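Local coordinates for protein transcriptional regulator (Streptococcus pneumoniae, PDB 2GNP) that is a transcriptional regulator with a putative sugar-binding domain, and so probably senses a sugar-derived effector to control gene expression, although its function has not been established, at residues A[53-58]-A[79-84]; A[59-64]-A[153-158]. All coordinates share one frame; numbering follows the deposited sequence.

Interaction 1 of 2, residues A[53-58]-A[79-84]; sequences NLIDDN and KSVRNV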
loop_
_atom_site.group_PDB
_atom_site.type_symbol
_atom_site.label_atom_id
_atom_site.label_comp_id
_atom_site.label_asym_id
_atom_site.label_seq_id
_atom_site.Cartn_x
_atom_site.Cartn_y
_atom_site.Cartn_z
ATOM N N ASN A 53 9.944 -10.047 -10.676
ATOM C CA ASN A 53 11.268 -10.503 -10.242
ATOM C C ASN A 53 11.395 -10.929 -8.777
ATOM O O ASN A 53 12.271 -11.736 -8.402
ATOM C CB ASN A 53 12.288 -9.419 -10.588
ATOM C CG ASN A 53 12.710 -9.489 -12.047
ATOM O OD1 ASN A 53 12.590 -10.555 -12.678
ATOM N ND2 ASN A 53 13.209 -8.370 -12.594
ATOM N N LEU A 54 10.535 -10.345 -7.944
ATOM C CA LEU A 54 10.475 -10.645 -6.523
ATOM C C LEU A 54 9.785 -11.965 -6.270
ATOM O O LEU A 54 10.102 -12.670 -5.311
ATOM C CB LEU A 54 9.758 -9.527 -5.751
ATOM C CG LEU A 54 10.405 -8.128 -5.702
ATOM C CD1 LEU A 54 9.526 -7.174 -4.868
ATOM C CD2 LEU A 54 11.872 -8.169 -5.189
ATOM N N ILE A 55 8.832 -12.322 -7.139
ATOM C CA ILE A 55 8.038 -13.511 -6.919
ATOM C C ILE A 55 8.806 -14.793 -7.244
ATOM O O ILE A 55 9.287 -14.987 -8.365
ATOM C CB ILE A 55 6.657 -13.458 -7.631
ATOM C CG1 ILE A 55 5.862 -12.243 -7.105
ATOM C CG2 ILE A 55 5.868 -14.750 -7.371
ATOM C CD1 ILE A 55 4.537 -11.877 -7.923
ATOM N N ASP A 56 8.914 -15.643 -6.242
ATOM C CA ASP A 56 9.560 -16.936 -6.381
ATOM C C ASP A 56 8.693 -18.031 -5.810
ATOM O O ASP A 56 7.698 -17.786 -5.154
ATOM C CB ASP A 56 10.886 -16.897 -5.602
ATOM C CG ASP A 56 11.962 -16.037 -6.277
ATOM O OD1 ASP A 56 12.116 -16.063 -7.531
ATOM O OD2 ASP A 56 12.719 -15.368 -5.525
ATOM N N ASP A 57 9.058 -19.279 -6.082
ATOM C CA ASP A 57 8.431 -20.402 -5.407
ATOM C C ASP A 57 8.264 -20.241 -3.904
ATOM O O ASP A 57 9.148 -19.638 -3.221
ATOM C CB ASP A 57 9.224 -21.702 -5.571
ATOM C CG ASP A 57 9.434 -22.085 -7.020
ATOM O OD1 ASP A 57 8.691 -21.630 -7.937
ATOM O OD2 ASP A 57 10.404 -22.861 -7.212
ATOM N N ASN A 58 7.136 -20.753 -3.435
ATOM C CA ASN A 58 6.825 -20.950 -2.016
ATOM C C ASN A 58 6.438 -19.637 -1.273
ATOM O O ASN A 58 6.102 -19.680 -0.089
ATOM C CB ASN A 58 7.993 -21.639 -1.287
ATOM C CG ASN A 58 8.325 -22.980 -1.872
ATOM O OD1 ASN A 58 7.429 -23.793 -2.170
ATOM N ND2 ASN A 58 9.623 -23.241 -2.029
ATOM N N LYS A 79 4.382 -16.059 -14.703
ATOM C CA LYS A 79 5.631 -16.809 -14.418
ATOM C C LYS A 79 5.306 -18.134 -13.779
ATOM O O LYS A 79 4.388 -18.225 -12.954
ATOM C CB LYS A 79 6.509 -15.956 -13.490
ATOM C CG LYS A 79 7.880 -16.485 -13.063
ATOM C CD LYS A 79 8.410 -15.542 -11.909
ATOM C CE LYS A 79 9.908 -15.604 -11.751
ATOM N NZ LYS A 79 10.361 -14.634 -10.694
ATOM N N SER A 80 6.007 -19.210 -14.169
ATOM C CA SER A 80 5.690 -20.520 -13.599
ATOM C C SER A 80 6.325 -20.781 -12.246
ATOM O O SER A 80 7.407 -21.389 -12.171
ATOM C CB SER A 80 6.046 -21.700 -14.549
ATOM O OG SER A 80 5.394 -21.510 -15.811
ATOM N N VAL A 81 5.656 -20.359 -11.168
ATOM C CA VAL A 81 6.180 -20.606 -9.826
ATOM C C VAL A 81 5.276 -21.619 -9.121
ATOM O O VAL A 81 4.106 -21.761 -9.503
ATOM C CB VAL A 81 6.306 -19.242 -9.041
ATOM C CG1 VAL A 81 7.498 -18.413 -9.494
ATOM C CG2 VAL A 81 5.022 -18.378 -9.286
ATOM N N ARG A 82 5.811 -22.349 -8.159
ATOM C CA ARG A 82 5.117 -23.393 -7.422
ATOM C C ARG A 82 4.817 -22.847 -6.036
ATOM O O ARG A 82 5.645 -22.120 -5.434
ATOM C CB ARG A 82 6.021 -24.609 -7.166
ATOM C CG ARG A 82 6.551 -25.439 -8.327
ATOM C CD ARG A 82 7.827 -26.133 -7.802
ATOM N NE ARG A 82 7.960 -27.567 -8.087
ATOM C CZ ARG A 82 8.489 -28.070 -9.206
ATOM N NH1 ARG A 82 8.914 -27.234 -10.144
ATOM N NH2 ARG A 82 8.583 -29.400 -9.402
ATOM N N ASN A 83 3.648 -23.216 -5.507
ATOM C CA ASN A 83 3.359 -23.132 -4.073
ATOM C C ASN A 83 3.364 -21.672 -3.562
ATOM O O ASN A 83 3.749 -21.416 -2.386
ATOM C CB ASN A 83 4.365 -23.956 -3.224
ATOM C CG ASN A 83 3.904 -24.174 -1.794
ATOM O OD1 ASN A 83 2.680 -24.270 -1.500
ATOM N ND2 ASN A 83 4.871 -24.274 -0.880
ATOM N N VAL A 84 2.909 -20.756 -4.430
ATOM C CA VAL A 84 2.772 -19.322 -4.058
ATOM C C VAL A 84 1.355 -19.146 -3.498
ATOM O O VAL A 84 0.395 -19.786 -3.997
ATOM C CB VAL A 84 2.970 -18.383 -5.257
ATOM C CG1 VAL A 84 2.723 -16.903 -4.903
ATOM C CG2 VAL A 84 4.425 -18.515 -5.784
HETATM O O HOH W 1 12.919 -14.242 -9.375
#

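Interaction 2 of 2, residues A[59-64]-A[153-158]; sequences MKIGFS and IAVVGI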
loop_
_atom_site.group_PDB
_atom_site.type_symbol
_atom_site.label_atom_id
_atom_site.label_comp_id
_atom_site.label_asym_id
_atom_site.label_seq_id
_atom_site.Cartn_x
_atom_site.Cartn_y
_atom_site.Cartn_z
HETATM N N MSE A 59 6.449 -18.518 -1.950
HETATM C CA MSE A 59 6.229 -17.234 -1.251
HETATM C C MSE A 59 4.771 -16.958 -0.867
HETATM O O MSE A 59 3.859 -17.390 -1.589
HETATM C CB MSE A 59 6.748 -16.132 -2.122
HETATM C CG MSE A 59 8.280 -16.155 -2.140
HETATM SE SE MSE A 59 8.724 -14.504 -2.860
HETATM C CE MSE A 59 10.642 -14.461 -2.459
ATOM N N LYS A 60 4.593 -16.264 0.286
ATOM C CA LYS A 60 3.320 -15.792 0.804
ATOM C C LYS A 60 3.305 -14.294 0.531
ATOM O O LYS A 60 4.202 -13.567 1.004
ATOM C CB LYS A 60 3.234 -16.094 2.303
ATOM C CG LYS A 60 3.180 -17.598 2.586
ATOM C CD LYS A 60 3.086 -17.854 4.075
ATOM C CE LYS A 60 1.643 -17.837 4.494
ATOM N NZ LYS A 60 1.509 -18.409 5.863
ATOM N N ILE A 61 2.296 -13.855 -0.247
ATOM C CA ILE A 61 2.293 -12.498 -0.745
ATOM C C ILE A 61 0.966 -11.831 -0.360
ATOM O O ILE A 61 -0.096 -12.364 -0.702
ATOM C CB ILE A 61 2.519 -12.457 -2.299
ATOM C CG1 ILE A 61 3.862 -13.109 -2.701
ATOM C CG2 ILE A 61 2.408 -11.043 -2.827
ATOM C CD1 ILE A 61 3.964 -13.521 -4.195
ATOM N N GLY A 62 1.048 -10.696 0.338
ATOM C CA GLY A 62 -0.168 -9.898 0.718
ATOM C C GLY A 62 -0.419 -8.725 -0.231
ATOM O O GLY A 62 0.518 -8.081 -0.656
ATOM N N PHE A 63 -1.693 -8.453 -0.554
ATOM C CA PHE A 63 -2.023 -7.276 -1.384
ATOM C C PHE A 63 -2.957 -6.377 -0.594
ATOM O O PHE A 63 -3.817 -6.896 0.160
ATOM C CB PHE A 63 -2.794 -7.698 -2.635
ATOM C CG PHE A 63 -1.914 -7.761 -3.857
ATOM C CD1 PHE A 63 -0.904 -8.693 -3.908
ATOM C CD2 PHE A 63 -2.027 -6.823 -4.888
ATOM C CE1 PHE A 63 -0.047 -8.745 -5.013
ATOM C CE2 PHE A 63 -1.153 -6.851 -6.012
ATOM C CZ PHE A 63 -0.182 -7.824 -6.059
ATOM N N SER A 64 -2.838 -5.061 -0.811
ATOM C CA SER A 64 -3.921 -4.133 -0.421
ATOM C C SER A 64 -4.806 -3.878 -1.675
ATOM O O SER A 64 -5.057 -4.770 -2.513
ATOM C CB SER A 64 -3.380 -2.854 0.246
ATOM O OG SER A 64 -4.396 -2.141 0.885
ATOM N N ILE A 153 6.162 -11.030 0.969
ATOM C CA ILE A 153 6.063 -9.785 0.186
ATOM C C ILE A 153 4.724 -9.166 0.532
ATOM O O ILE A 153 3.781 -9.887 0.794
ATOM C CB ILE A 153 6.073 -10.074 -1.297
ATOM C CG1 ILE A 153 7.442 -10.656 -1.686
ATOM C CG2 ILE A 153 5.698 -8.795 -2.094
ATOM C CD1 ILE A 153 7.397 -11.185 -3.157
ATOM N N ALA A 154 4.710 -7.852 0.648
ATOM C CA ALA A 154 3.415 -7.106 0.679
ATOM C C ALA A 154 3.471 -6.163 -0.510
ATOM O O ALA A 154 4.528 -5.608 -0.783
ATOM C CB ALA A 154 3.306 -6.310 1.925
ATOM N N VAL A 155 2.327 -5.944 -1.147
ATOM C CA VAL A 155 2.179 -4.984 -2.268
ATOM C C VAL A 155 1.063 -4.057 -1.879
ATOM O O VAL A 155 -0.044 -4.522 -1.731
ATOM C CB VAL A 155 1.880 -5.688 -3.610
ATOM C CG1 VAL A 155 2.054 -4.695 -4.825
ATOM C CG2 VAL A 155 2.887 -6.904 -3.778
ATOM N N VAL A 156 1.362 -2.750 -1.801
ATOM C CA VAL A 156 0.385 -1.801 -1.230
ATOM C C VAL A 156 0.398 -0.453 -2.009
ATOM O O VAL A 156 1.411 -0.048 -2.611
ATOM C CB VAL A 156 0.684 -1.505 0.265
ATOM C CG1 VAL A 156 0.688 -2.790 1.089
ATOM C CG2 VAL A 156 1.995 -0.681 0.443
ATOM N N GLY A 157 -0.750 0.185 -2.044
ATOM C CA GLY A 157 -0.823 1.607 -2.425
ATOM C C GLY A 157 -0.755 2.447 -1.133
ATOM O O GLY A 157 -0.740 1.906 -0.010
ATOM N N ILE A 158 -0.733 3.767 -1.289
ATOM C CA ILE A 158 -0.718 4.701 -0.141
ATOM C C ILE A 158 -1.802 5.713 -0.446
ATOM O O ILE A 158 -1.807 6.324 -1.539
ATOM C CB ILE A 158 0.659 5.421 0.024
ATOM C CG1 ILE A 158 1.759 4.400 0.443
ATOM C CG2 ILE A 158 0.533 6.592 1.062
ATOM C CD1 ILE A 158 3.225 4.967 0.331
HETATM O O HOH W 2 -2.850 0.564 1.288
#

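Interaction 1 of 2, residues A[53-58]-A[79-84]
Ile-55 and Val-81 form the packed inner side of the contact: their side chains cross at about a right angle, with Ile-55 CG2 4.2 Å from Val-81 CG2. Val-84 CG2 lies near the same Ile-55 methyl, and Phe-113 of helix 102-113 touches both Ile-55 and Val-81. Beside this apolar patch stands Lys-79. Its CG is anti to the backbone N (chi1 -179°) and the chain runs on extended, bringing NZ to Ile-55 O at 2.6 Å. NZ also bonds Arg-52 O and a water that donates to Asn-53 O and Asp-56 OD1. The ammonium thus sits at the C-terminal end of helix 36-54, which would probably favour a positive charge; its salt bridge to Asp-56 OD1, at 3.9 Å, is long. Toward solvent, polar bonds take over. Asp-57 OD1 takes Arg-82 N from above its carboxylate plane (3.0 Å), and Asn-58 N donates to Arg-82 O (2.8 Å). Asn-83 ND2 reaches Asn-58 OD1 at 2.9 Å with the two amides turned 75° apart, while Asn-83 OD1 bonds His-85 NE2. Paired here are the loops entering strands 60-63 and 85-88, neighbours in a beta-alpha-beta crossover.

Interaction 2 of 2, residues A[59-64]-A[153-158]
Phe-63 and Val-155 lie side by side and point the same way from adjacent parallel strands, and the ring lies flat against the valine. Val-155 CB sits over the ring centre, 3.8 Å from the centroid and only 11° off the ring normal, a CH-pi contact. The two methyls fan out over the CZ end of the ring, Val-155 CG2 beside Phe-63 CE1 (3.7 Å) and CG1 outside the CE2-CZ bond. Chi1 of Phe-63, -100°, is away from the staggered values and swings CG to the Val-155 side. Leu-51 of helix 36-54 and Leu-69 of helix 67-75 touch both residues of the pair.

One bridge earlier, Ile-61 and Ile-153 also run alongside each other, with Ile-61 CG1 4.0 Å from Ile-153 CB. The selenomethionine Met-59, its chain extended beyond CG, comes obliquely across the tip of Ile-153, putting SE 3.6 Å from CD1. The Gly-62/Ala-154 bridge puts only the methyl of Ala-154 on the other face of the sheet, where it meets Ile-221.

Four backbone hydrogen bonds fix this register. Ile-153 N donates to Lys-60 O at 3.2 Å, Gly-62 N to Ile-153 O at 2.9 Å, Val-155 N to Gly-62 O at 2.8 Å, and Ser-64 N to Val-155 O at 3.0 Å. Beyond them a water links Ser-64 OG with Gly-157 O; at the opposite end Lys-60 NZ turns away to Ser-147 and Asp-150.

Strands 60-63 and 153-156 run 17° from parallel. With strand 85-88 on the far side of 60-63, and 223-227 beyond 153-160, they form the central pair of a Rossmann-like sheet, the place where the chain reverses the direction of its crossovers.

Interaction 1 runs straight into interaction 2, since residues 53-58 lead directly into 59-64; the centres of the two interactions are about 14 Å apart. Ile-61 joins the two apolar groups: its CD1 lies 3.7 Å from Ile-55 CG1 and the same distance from Val-84 CG1. Met-59 makes a second joint, with SE 3.4 Å from Leu-54 O. Going inward, the chain passes from a surface contact to a buried one, whose centre lies about 7 Å from the centre of the chain. Interaction 1 lies where strands 60-63 and 85-88 begin; the C-terminal ends of 60-63 and 153-160 point the other way, toward the side where Rossmann-like domains commonly bind their ligands.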